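Local structure of pyoverdine biosynthesis protein PvcB (Pseudomonas aeruginosa, 3EAT) at residues G80-W85 with V277-E282; A105-P110 with R263-H268. The protein catalyses the 2-oxoglutarate-dependent oxidation of tyrosine isonitrile in paerucumarin biosynthesis, probably with an iron(II) cofactor. One frame throughout, in Å; residues are numbered along the deposited sequence.

Interaction 1. Residues G80-W85 with V277-E282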
loop_
_atom_site.group_PDB
_atom_site.type_symbol
_atom_site.label_atom_id
_atom_site.label_comp_id
_atom_site.label_asym_id
_atom_site.label_seq_id
_atom_site.Cartn_x
_atom_site.Cartn_y
_atom_site.Cartn_z
ATOM N N GLY A 80 -10.689 4.084 -8.057
ATOM C CA GLY A 80 -11.074 2.676 -8.287
ATOM C C GLY A 80 -12.022 2.628 -9.459
ATOM O O GLY A 80 -12.108 3.604 -10.204
ATOM N N GLU A 81 -12.735 1.527 -9.661
ATOM C CA GLU A 81 -13.782 1.618 -10.666
ATOM C C GLU A 81 -15.096 2.118 -10.112
ATOM O O GLU A 81 -15.722 1.489 -9.227
ATOM C CB GLU A 81 -13.924 0.402 -11.608
ATOM C CG GLU A 81 -14.302 -0.882 -10.991
ATOM C CD GLU A 81 -14.894 -1.856 -11.999
ATOM O OE1 GLU A 81 -15.604 -1.428 -12.932
ATOM O OE2 GLU A 81 -14.663 -3.068 -11.837
ATOM N N VAL A 82 -15.494 3.275 -10.637
ATOM C CA VAL A 82 -16.742 3.902 -10.234
ATOM C C VAL A 82 -17.872 2.967 -10.656
ATOM O O VAL A 82 -17.824 2.400 -11.739
ATOM C CB VAL A 82 -16.881 5.295 -10.890
ATOM C CG1 VAL A 82 -18.229 5.909 -10.608
ATOM C CG2 VAL A 82 -15.755 6.218 -10.432
ATOM N N MET A 83 -18.836 2.748 -9.766
ATOM C CA MET A 83 -20.074 2.077 -10.121
ATOM C C MET A 83 -21.045 3.138 -10.641
ATOM O O MET A 83 -21.541 3.969 -9.867
ATOM C CB MET A 83 -20.657 1.357 -8.913
ATOM C CG MET A 83 -22.013 0.737 -9.196
ATOM S SD MET A 83 -22.855 0.094 -7.729
ATOM C CE MET A 83 -22.159 -1.522 -7.708
ATOM N N LEU A 84 -21.299 3.118 -11.950
ATOM C CA LEU A 84 -22.152 4.119 -12.595
ATOM C C LEU A 84 -23.634 3.839 -12.406
ATOM O O LEU A 84 -24.070 2.688 -12.386
ATOM C CB LEU A 84 -21.824 4.249 -14.086
ATOM C CG LEU A 84 -20.424 4.800 -14.389
ATOM C CD1 LEU A 84 -20.111 4.741 -15.881
ATOM C CD2 LEU A 84 -20.254 6.218 -13.844
ATOM N N TRP A 85 -24.394 4.910 -12.233
ATOM C CA TRP A 85 -25.845 4.856 -12.225
ATOM C C TRP A 85 -26.338 5.541 -13.505
ATOM O O TRP A 85 -25.539 6.142 -14.236
ATOM C CB TRP A 85 -26.372 5.617 -11.012
ATOM C CG TRP A 85 -26.114 4.957 -9.689
ATOM C CD1 TRP A 85 -24.934 4.933 -8.998
ATOM C CD2 TRP A 85 -27.064 4.240 -8.887
ATOM N NE1 TRP A 85 -25.086 4.244 -7.825
ATOM C CE2 TRP A 85 -26.381 3.804 -7.728
ATOM C CE3 TRP A 85 -28.424 3.923 -9.036
ATOM C CZ2 TRP A 85 -27.013 3.068 -6.716
ATOM C CZ3 TRP A 85 -29.052 3.194 -8.034
ATOM C CH2 TRP A 85 -28.343 2.774 -6.883
ATOM N N VAL A 277 -20.385 9.129 -4.399
ATOM C CA VAL A 277 -19.955 8.213 -5.447
ATOM C C VAL A 277 -19.762 6.823 -4.848
ATOM O O VAL A 277 -19.294 6.698 -3.717
ATOM C CB VAL A 277 -18.646 8.647 -6.095
ATOM C CG1 VAL A 277 -18.278 7.674 -7.255
ATOM C CG2 VAL A 277 -18.760 10.069 -6.612
ATOM N N HIS A 278 -20.137 5.797 -5.609
ATOM C CA HIS A 278 -19.952 4.389 -5.254
ATOM C C HIS A 278 -18.753 3.832 -5.982
ATOM O O HIS A 278 -18.522 4.178 -7.139
ATOM C CB HIS A 278 -21.169 3.566 -5.666
ATOM C CG HIS A 278 -22.265 3.555 -4.653
ATOM N ND1 HIS A 278 -23.597 3.644 -4.998
ATOM C CD2 HIS A 278 -22.229 3.474 -3.299
ATOM C CE1 HIS A 278 -24.336 3.588 -3.903
ATOM N NE2 HIS A 278 -23.531 3.497 -2.858
ATOM N N ILE A 279 -17.999 2.954 -5.315
ATOM C CA ILE A 279 -16.808 2.354 -5.910
ATOM C C ILE A 279 -16.990 0.870 -5.850
ATOM O O ILE A 279 -17.346 0.335 -4.805
ATOM C CB ILE A 279 -15.503 2.762 -5.194
ATOM C CG1 ILE A 279 -15.424 4.287 -5.014
ATOM C CG2 ILE A 279 -14.259 2.201 -5.936
ATOM C CD1 ILE A 279 -15.053 5.060 -6.244
ATOM N N HIS A 280 -16.773 0.208 -6.983
ATOM C CA HIS A 280 -16.873 -1.251 -7.060
ATOM C C HIS A 280 -15.807 -1.957 -6.227
ATOM O O HIS A 280 -14.692 -1.439 -6.048
ATOM C CB HIS A 280 -16.678 -1.696 -8.504
ATOM C CG HIS A 280 -17.922 -1.638 -9.327
ATOM N ND1 HIS A 280 -19.043 -2.390 -9.035
ATOM C CD2 HIS A 280 -18.209 -0.952 -10.462
ATOM C CE1 HIS A 280 -19.968 -2.163 -9.947
ATOM N NE2 HIS A 280 -19.491 -1.291 -10.820
ATOM N N ALA A 281 -16.147 -3.150 -5.755
ATOM C CA ALA A 281 -15.158 -4.121 -5.272
ATOM C C ALA A 281 -14.183 -4.479 -6.397
ATOM O O ALA A 281 -14.422 -4.145 -7.575
ATOM C CB ALA A 281 -15.856 -5.372 -4.762
ATOM N N GLU A 282 -13.093 -5.159 -6.047
ATOM C CA GLU A 282 -12.049 -5.472 -7.017
ATOM C C GLU A 282 -11.875 -6.967 -7.153
ATOM O O GLU A 282 -11.158 -7.562 -6.357
ATOM C CB GLU A 282 -10.716 -4.898 -6.582
ATOM C CG GLU A 282 -10.654 -3.426 -6.485
ATOM C CD GLU A 282 -9.299 -2.988 -6.025
ATOM O OE1 GLU A 282 -8.364 -3.024 -6.847
ATOM O OE2 GLU A 282 -9.155 -2.611 -4.846
HETATM O O HOH W 1 -12.836 -0.534 -7.846
HETATM O O HOH W 2 -21.729 6.171 -8.167
HETATM O O HOH W 3 -20.595 0.625 -13.162
#
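Two backbone hydrogen bonds pin the loop 80-85 to strand 272-286: His280 N donates to Glu81 O at 2.8 Å, and Met83 N to His278 O at 3.0 Å. The two bonds flank Val82 and Ile279 and make a single beta bridge centred on that pair. A third bond joins side chains: Trp85 NE1 donates to His278 ND1 at 3.3 Å, close to both ring planes, so the rings meet rim to rim. His278 NE2 is held in turn by Asp114, a probable iron ligand, which would put His278 in the second shell of the iron site and Trp85 in the third. Waters add further links: one joins Glu81 N to His280 O, and another takes the N-H of His278 and lies within reach of Met83 O.

Met83 CB sits over one face of the His280 ring, a CH-pi contact 3.6 Å from the ring centroid. Glu81 CG lies against His280 CB at 3.5 Å, put there by a chi1 of 63° that sets CG between the backbone N and the carbonyl carbon. On the other side of the bridge, Val82 CG1 touches Val277 CG1 at 3.8 Å. Val82 and Val277 both rest on Cys76 of helix 69-79, while Met83 and His280 reach Thr120 of strand 120-131, the partner strand that bonds to Val277 and Ile279.

Interaction 2. Residues A105-P110 with R263-H268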
loop_
_atom_site.group_PDB
_atom_site.type_symbol
_atom_site.label_atom_id
_atom_site.label_comp_id
_atom_site.label_asym_id
_atom_site.label_seq_id
_atom_site.Cartn_x
_atom_site.Cartn_y
_atom_site.Cartn_z
ATOM N N ALA A 105 -43.062 11.362 3.380
ATOM C CA ALA A 105 -41.738 10.758 3.578
ATOM C C ALA A 105 -41.286 10.778 5.045
ATOM O O ALA A 105 -41.413 11.800 5.725
ATOM C CB ALA A 105 -40.703 11.446 2.683
ATOM N N ASN A 106 -40.766 9.644 5.523
ATOM C CA ASN A 106 -40.275 9.519 6.906
ATOM C C ASN A 106 -39.060 10.423 7.212
ATOM O O ASN A 106 -38.324 10.834 6.305
ATOM C CB ASN A 106 -39.986 8.051 7.256
ATOM N N ASN A 107 -38.874 10.740 8.493
ATOM C CA ASN A 107 -37.848 11.697 8.925
ATOM C C ASN A 107 -36.601 11.041 9.540
ATOM O O ASN A 107 -35.796 11.707 10.204
ATOM C CB ASN A 107 -38.451 12.723 9.896
ATOM C CG ASN A 107 -38.762 12.126 11.262
ATOM O OD1 ASN A 107 -38.335 12.657 12.288
ATOM N ND2 ASN A 107 -39.490 11.011 11.279
ATOM N N TYR A 108 -36.457 9.735 9.324
ATOM C CA TYR A 108 -35.247 9.010 9.696
ATOM C C TYR A 108 -35.019 7.838 8.735
ATOM O O TYR A 108 -35.941 7.429 8.037
ATOM C CB TYR A 108 -35.292 8.605 11.180
ATOM C CG TYR A 108 -35.538 7.154 11.527
ATOM C CD1 TYR A 108 -34.532 6.399 12.154
ATOM C CD2 TYR A 108 -36.779 6.543 11.294
ATOM C CE1 TYR A 108 -34.737 5.060 12.520
ATOM C CE2 TYR A 108 -37.003 5.195 11.653
ATOM C CZ TYR A 108 -35.972 4.463 12.267
ATOM O OH TYR A 108 -36.160 3.142 12.626
ATOM N N VAL A 109 -33.785 7.341 8.658
ATOM C CA VAL A 109 -33.474 6.188 7.810
ATOM C C VAL A 109 -32.868 5.084 8.679
ATOM O O VAL A 109 -31.831 5.286 9.297
ATOM C CB VAL A 109 -32.505 6.554 6.634
ATOM C CG1 VAL A 109 -32.308 5.371 5.700
ATOM C CG2 VAL A 109 -33.005 7.764 5.849
ATOM N N PRO A 110 -33.512 3.912 8.734
ATOM C CA PRO A 110 -32.984 2.805 9.541
ATOM C C PRO A 110 -31.723 2.260 8.896
ATOM O O PRO A 110 -31.433 2.608 7.756
ATOM C CB PRO A 110 -34.094 1.746 9.480
ATOM C CG PRO A 110 -35.290 2.448 8.916
ATOM C CD PRO A 110 -34.753 3.532 8.035
ATOM N N ARG A 263 -29.588 7.086 9.028
ATOM C CA ARG A 263 -29.705 8.500 9.348
ATOM C C ARG A 263 -30.527 8.743 10.600
ATOM O O ARG A 263 -31.618 8.200 10.762
ATOM C CB ARG A 263 -30.298 9.279 8.174
ATOM C CG ARG A 263 -30.235 10.755 8.385
ATOM C CD ARG A 263 -30.709 11.499 7.182
ATOM N NE ARG A 263 -30.615 12.934 7.405
ATOM C CZ ARG A 263 -30.967 13.858 6.514
ATOM N NH1 ARG A 263 -31.434 13.485 5.326
ATOM N NH2 ARG A 263 -30.853 15.153 6.814
ATOM N N GLU A 264 -29.973 9.573 11.473
ATOM C CA GLU A 264 -30.593 9.986 12.725
ATOM C C GLU A 264 -31.836 10.852 12.444
ATOM O O GLU A 264 -31.861 11.642 11.482
ATOM C CB GLU A 264 -29.536 10.770 13.501
ATOM C CG GLU A 264 -29.862 11.222 14.887
ATOM C CD GLU A 264 -28.741 12.086 15.464
ATOM O OE1 GLU A 264 -28.245 13.009 14.774
ATOM O OE2 GLU A 264 -28.346 11.832 16.615
ATOM N N ALA A 265 -32.862 10.689 13.277
ATOM C CA ALA A 265 -34.092 11.485 13.177
ATOM C C ALA A 265 -33.818 12.978 13.307
ATOM O O ALA A 265 -32.934 13.396 14.066
ATOM C CB ALA A 265 -35.105 11.037 14.234
ATOM N N PHE A 266 -34.565 13.779 12.559
ATOM C CA PHE A 266 -34.445 15.233 12.670
ATOM C C PHE A 266 -35.806 15.908 12.882
ATOM O O PHE A 266 -36.832 15.450 12.356
ATOM C CB PHE A 266 -33.721 15.825 11.452
ATOM C CG PHE A 266 -34.289 15.385 10.130
ATOM C CD1 PHE A 266 -33.886 14.181 9.545
ATOM C CD2 PHE A 266 -35.225 16.168 9.466
ATOM C CE1 PHE A 266 -34.412 13.760 8.318
ATOM C CE2 PHE A 266 -35.757 15.758 8.238
ATOM C CZ PHE A 266 -35.349 14.550 7.664
ATOM N N ALA A 267 -35.802 16.980 13.673
ATOM C CA ALA A 267 -36.967 17.850 13.808
ATOM C C ALA A 267 -36.847 18.962 12.763
ATOM O O ALA A 267 -37.573 18.955 11.764
ATOM C CB ALA A 267 -37.073 18.420 15.233
ATOM N N HIS A 268 -35.911 19.888 12.979
ATOM C CA HIS A 268 -35.593 20.935 11.999
ATOM C C HIS A 268 -34.350 20.558 11.172
ATOM O O HIS A 268 -33.222 20.566 11.694
ATOM C CB HIS A 268 -35.389 22.285 12.711
ATOM C CG HIS A 268 -35.127 23.440 11.786
ATOM N ND1 HIS A 268 -33.892 24.048 11.686
ATOM C CD2 HIS A 268 -35.942 24.104 10.930
ATOM C CE1 HIS A 268 -33.957 25.032 10.807
ATOM N NE2 HIS A 268 -35.189 25.086 10.332
#
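Val109 and Arg263 exchange a pair of backbone hydrogen bonds, Arg263 N to Val109 O at 2.9 Å and Val109 N to Arg263 O at 3.1 Å. On the same face of the sheet the two side chains touch near their roots, Val109 CB to Arg263 CB at 3.8 Å. One step further, Tyr108 CB packs on Ala265 CB at 3.9 Å. The carbonyl of Asn107 gathers the next partners: Phe266 N makes a weak hydrogen bond to Asn107 O at 3.4 Å, and Ala265 CA sends a C-H toward the same oxygen.

This is an antiparallel hydrogen-bonded pair between the short strand 109-110 and the end of strand 259-263, with the loop that follows continuing alongside 107-108. Probable iron ligands of the TfdA-type dioxygenase site lie close by in sequence: His112 just after the first strand and His261 within the second.

Phe266 takes a chi1 of 51°, CG lying between its backbone N and carbonyl carbon, and the ring turns back beneath Asn107, whose CB sits over one face. The rim atom CE1 of Phe266 stands 3.9 Å above the guanidinium plane of Arg263, over its centre. That group, at the end of an extended chain, is fixed by a salt bridge to Glu95 and by Gly139 O; Glu264, next along, pairs with Arg140.

How the interactions relate
The centres of interactions 1 and 2 lie 27 Å apart, and their nearest atoms are about 12 Å from each other, so neither touches the other. Along the chain interaction 2 is nested within the loop that interaction 1 closes. What relates them is the probable iron site. Interaction 1 approaches it from strand 272-286, the side chain of His278 being about 3 Å from that of Asp114. From 105-110, the Val109 side chain comes about 4 Å from that of His112. His261 is the ligand near both contacts: measured side chain to side chain, it lies about 7 Å from His278 of interaction 1 and about 6 Å from Val109 of interaction 2.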